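Local coordinates for Mll7089 protein (Mesorhizobium loti, PDB 2OZ8), which is of unknown function but is probably a magnesium-dependent enzyme of the mandelate racemase group in the enolase superfamily, at the interface of chains A and B. Numbering follows the deposited sequence. Chains: chain A/B, Mll7089 protein.

The interface of chains A and B. Residues chain A 238-239, 242-243, 245-246, 268; chain B 203-204.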
ATOM      1  N   LEU A 238      -7.026 -17.391   0.225  1.00 36.53           N
ATOM      2  CA  LEU A 238      -7.965 -18.402  -0.340  1.00 36.54           C
ATOM      3  C   LEU A 238      -8.551 -17.943  -1.661  1.00 36.97           C
ATOM      4  O   LEU A 238      -8.713 -18.739  -2.589  1.00 36.51           O
ATOM      5  CB  LEU A 238      -9.129 -18.718   0.634  1.00 35.74           C
ATOM      6  CG  LEU A 238      -8.671 -19.413   1.924  1.00 35.65           C
ATOM      7  CD1 LEU A 238      -9.805 -19.552   2.934  1.00 29.43           C
ATOM      8  CD2 LEU A 238      -8.069 -20.768   1.562  1.00 33.49           C
ATOM      9  N   ARG A 239      -8.932 -16.666  -1.710  1.00 37.28           N
ATOM     10  CA  ARG A 239      -9.591 -16.137  -2.882  1.00 38.34           C
ATOM     11  C   ARG A 239      -8.620 -16.237  -4.082  1.00 38.47           C
ATOM     12  O   ARG A 239      -9.044 -16.567  -5.191  1.00 39.00           O
ATOM     13  CB  ARG A 239     -10.011 -14.665  -2.682  1.00 38.88           C
ATOM     14  CG  ARG A 239     -11.447 -14.439  -2.221  1.00 40.04           C
ATOM     15  CD  ARG A 239     -12.115 -13.380  -3.096  1.00 45.59           C
ATOM     16  NE  ARG A 239     -11.416 -12.117  -3.071  1.00 48.25           N
ATOM     17  CZ  ARG A 239     -10.972 -11.439  -4.128  1.00 49.92           C
ATOM     18  NH1 ARG A 239     -11.197 -11.827  -5.388  1.00 48.91           N
ATOM     19  NH2 ARG A 239     -10.289 -10.329  -3.888  1.00 50.30           N
ATOM     20  N   VAL A 242      -7.394 -20.524  -4.632  1.00 34.75           N
ATOM     21  CA  VAL A 242      -8.453 -21.495  -4.883  1.00 34.13           C
ATOM     22  C   VAL A 242      -9.135 -21.057  -6.199  1.00 35.22           C
ATOM     23  O   VAL A 242     -10.091 -20.247  -6.225  1.00 37.32           O
ATOM     24  CB  VAL A 242      -9.427 -21.544  -3.665  1.00 33.32           C
ATOM     25  CG1 VAL A 242     -10.530 -22.477  -3.893  1.00 34.11           C
ATOM     26  CG2 VAL A 242      -8.687 -21.957  -2.393  1.00 32.64           C
ATOM     27  N   THR A 243      -8.635 -21.576  -7.299  1.00 34.20           N
ATOM     28  CA  THR A 243      -9.083 -21.159  -8.583  1.00 33.47           C
ATOM     29  C   THR A 243     -10.217 -22.039  -9.063  1.00 34.16           C
ATOM     30  O   THR A 243     -10.782 -21.772 -10.140  1.00 34.94           O
ATOM     31  CB  THR A 243      -7.918 -21.328  -9.604  1.00 34.10           C
ATOM     32  OG1 THR A 243      -7.515 -22.677  -9.579  1.00 30.65           O
ATOM     33  CG2 THR A 243      -6.718 -20.493  -9.229  1.00 33.39           C
ATOM     34  N   THR A 245     -13.010 -23.096  -6.993  1.00 30.64           N
ATOM     35  CA  THR A 245     -14.278 -22.947  -6.310  1.00 29.62           C
ATOM     36  C   THR A 245     -14.358 -21.576  -5.711  1.00 30.53           C
ATOM     37  O   THR A 245     -13.357 -20.862  -5.732  1.00 31.46           O
ATOM     38  CB  THR A 245     -14.530 -24.068  -5.227  1.00 30.14           C
ATOM     39  OG1 THR A 245     -15.857 -23.959  -4.761  1.00 28.97           O
ATOM     40  CG2 THR A 245     -13.637 -23.948  -4.021  1.00 26.31           C
ATOM     41  N   GLN A 246     -15.523 -21.215  -5.160  1.00 31.35           N
ATOM     42  CA  GLN A 246     -15.757 -19.879  -4.599  1.00 32.46           C
ATOM     43  C   GLN A 246     -15.671 -19.856  -3.081  1.00 33.21           C
ATOM     44  O   GLN A 246     -16.073 -20.818  -2.442  1.00 33.38           O
ATOM     45  CB  GLN A 246     -17.130 -19.383  -5.024  1.00 31.90           C
ATOM     46  CG  GLN A 246     -17.239 -19.018  -6.519  1.00 34.30           C
ATOM     47  CD  GLN A 246     -18.676 -18.770  -6.966  1.00 35.14           C
ATOM     48  OE1 GLN A 246     -19.022 -17.686  -7.391  1.00 38.97           O
ATOM     49  NE2 GLN A 246     -19.515 -19.796  -6.865  1.00 40.75           N
ATOM     50  N   ASP A 268     -15.408 -14.032  -2.415  1.00 35.31           N
ATOM     51  CA  ASP A 268     -15.905 -14.220  -3.772  1.00 34.60           C
ATOM     52  C   ASP A 268     -17.417 -14.086  -3.785  1.00 33.51           C
ATOM     53  O   ASP A 268     -17.982 -13.650  -4.779  1.00 33.68           O
ATOM     54  CB  ASP A 268     -15.545 -15.601  -4.317  1.00 35.09           C
ATOM     55  CG  ASP A 268     -14.071 -15.793  -4.519  1.00 37.20           C
ATOM     56  OD1 ASP A 268     -13.367 -14.886  -5.006  1.00 39.47           O
ATOM     57  OD2 ASP A 268     -13.606 -16.900  -4.219  1.00 40.84           O
TER
ATOM     58  N   SER B 203     -15.907 -12.333 -10.858  1.00 31.74           N
ATOM     59  CA  SER B 203     -14.488 -12.766 -10.924  1.00 31.93           C
ATOM     60  C   SER B 203     -14.201 -14.235 -10.660  1.00 32.08           C
ATOM     61  O   SER B 203     -13.511 -14.863 -11.494  1.00 32.53           O
ATOM     62  CB  SER B 203     -13.547 -11.893 -10.090  1.00 32.71           C
ATOM     63  OG  SER B 203     -13.902 -11.971  -8.730  1.00 32.97           O
ATOM     64  N   LYS B 204     -14.722 -14.813  -9.569  1.00 30.88           N
ATOM     65  CA  LYS B 204     -14.392 -16.227  -9.310  1.00 30.64           C
ATOM     66  C   LYS B 204     -15.104 -17.174 -10.233  1.00 30.87           C
ATOM     67  O   LYS B 204     -14.550 -18.205 -10.621  1.00 32.77           O
ATOM     68  CB  LYS B 204     -14.507 -16.618  -7.804  1.00 31.76           C
ATOM     69  CG  LYS B 204     -14.037 -18.025  -7.426  1.00 30.24           C
ATOM     70  CD  LYS B 204     -12.626 -18.347  -7.882  1.00 28.51           C
ATOM     71  CE  LYS B 204     -11.548 -17.550  -7.083  1.00 30.93           C
ATOM     72  NZ  LYS B 204     -11.373 -17.952  -5.660  1.00 29.61           N
TER
HETATM   73  O   HOH W   1     -12.191 -13.605  -7.197  1.00 47.12           O
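The CB methylene of B:Lys204 packs over one face of the A:Asp268 carboxylate, 3.4 Å from its CG, while the terminal amino group of the same lysine reaches OD2. A second flat group, the guanidinium of A:Arg239, has A:Asp268 OD1 and water 1 at its edge, in its plane. The site belongs to the C-terminal barrel domain of a mandelate racemase-like, enolase-superfamily protein, where the start of B helix 203-215 meets the end of A helix 232-241 and the loop after it. Whether this contact also forms in solution, the structure alone does not show.

B:Lys204 suits the place because its terminal amino group, probably charged, can serve several acceptors at once. B:Lys204 NZ donates to the backbone O of A:Val242 at 2.7 Å, with a C=O...N angle of 156°. It also donates to the backbone O of A:Arg239, at a more bent angle, with 2.8 Å between B:Lys204 NZ and that oxygen. A further bond, 2.9 Å from B:Lys204 NZ to A:Asp268 OD2, is also a salt bridge; it uses the syn side but comes from 25° out of the carboxylate plane. CG stands anti to the backbone N (chi1 -174°), and bends at the next three torsions curl the chain round to these acceptors. With an alanine in place of B:Lys204, both carbonyls and the A:Asp268 carboxylate would probably lose their common donor from chain B.

Aspartate fits because its two oxygens divide the work. A:Asp268 OD1 takes part in a 2.8 Å hydrogen bond with water 1, which also bonds A:Arg239 NH1. The same water lies 2.8 Å from the hydroxyl OG of B:Ser203, a bond that may explain why a short hydroxyl side chain suits this position. The arginine and lysine charges flanking A:Asp268 would probably favour its ionised form. Beside the lysine, the A:Gln246 side chain runs antiparallel to the aliphatic stem, its CG 3.5 Å from B:Lys204 CG, giving that stem an apolar neighbour.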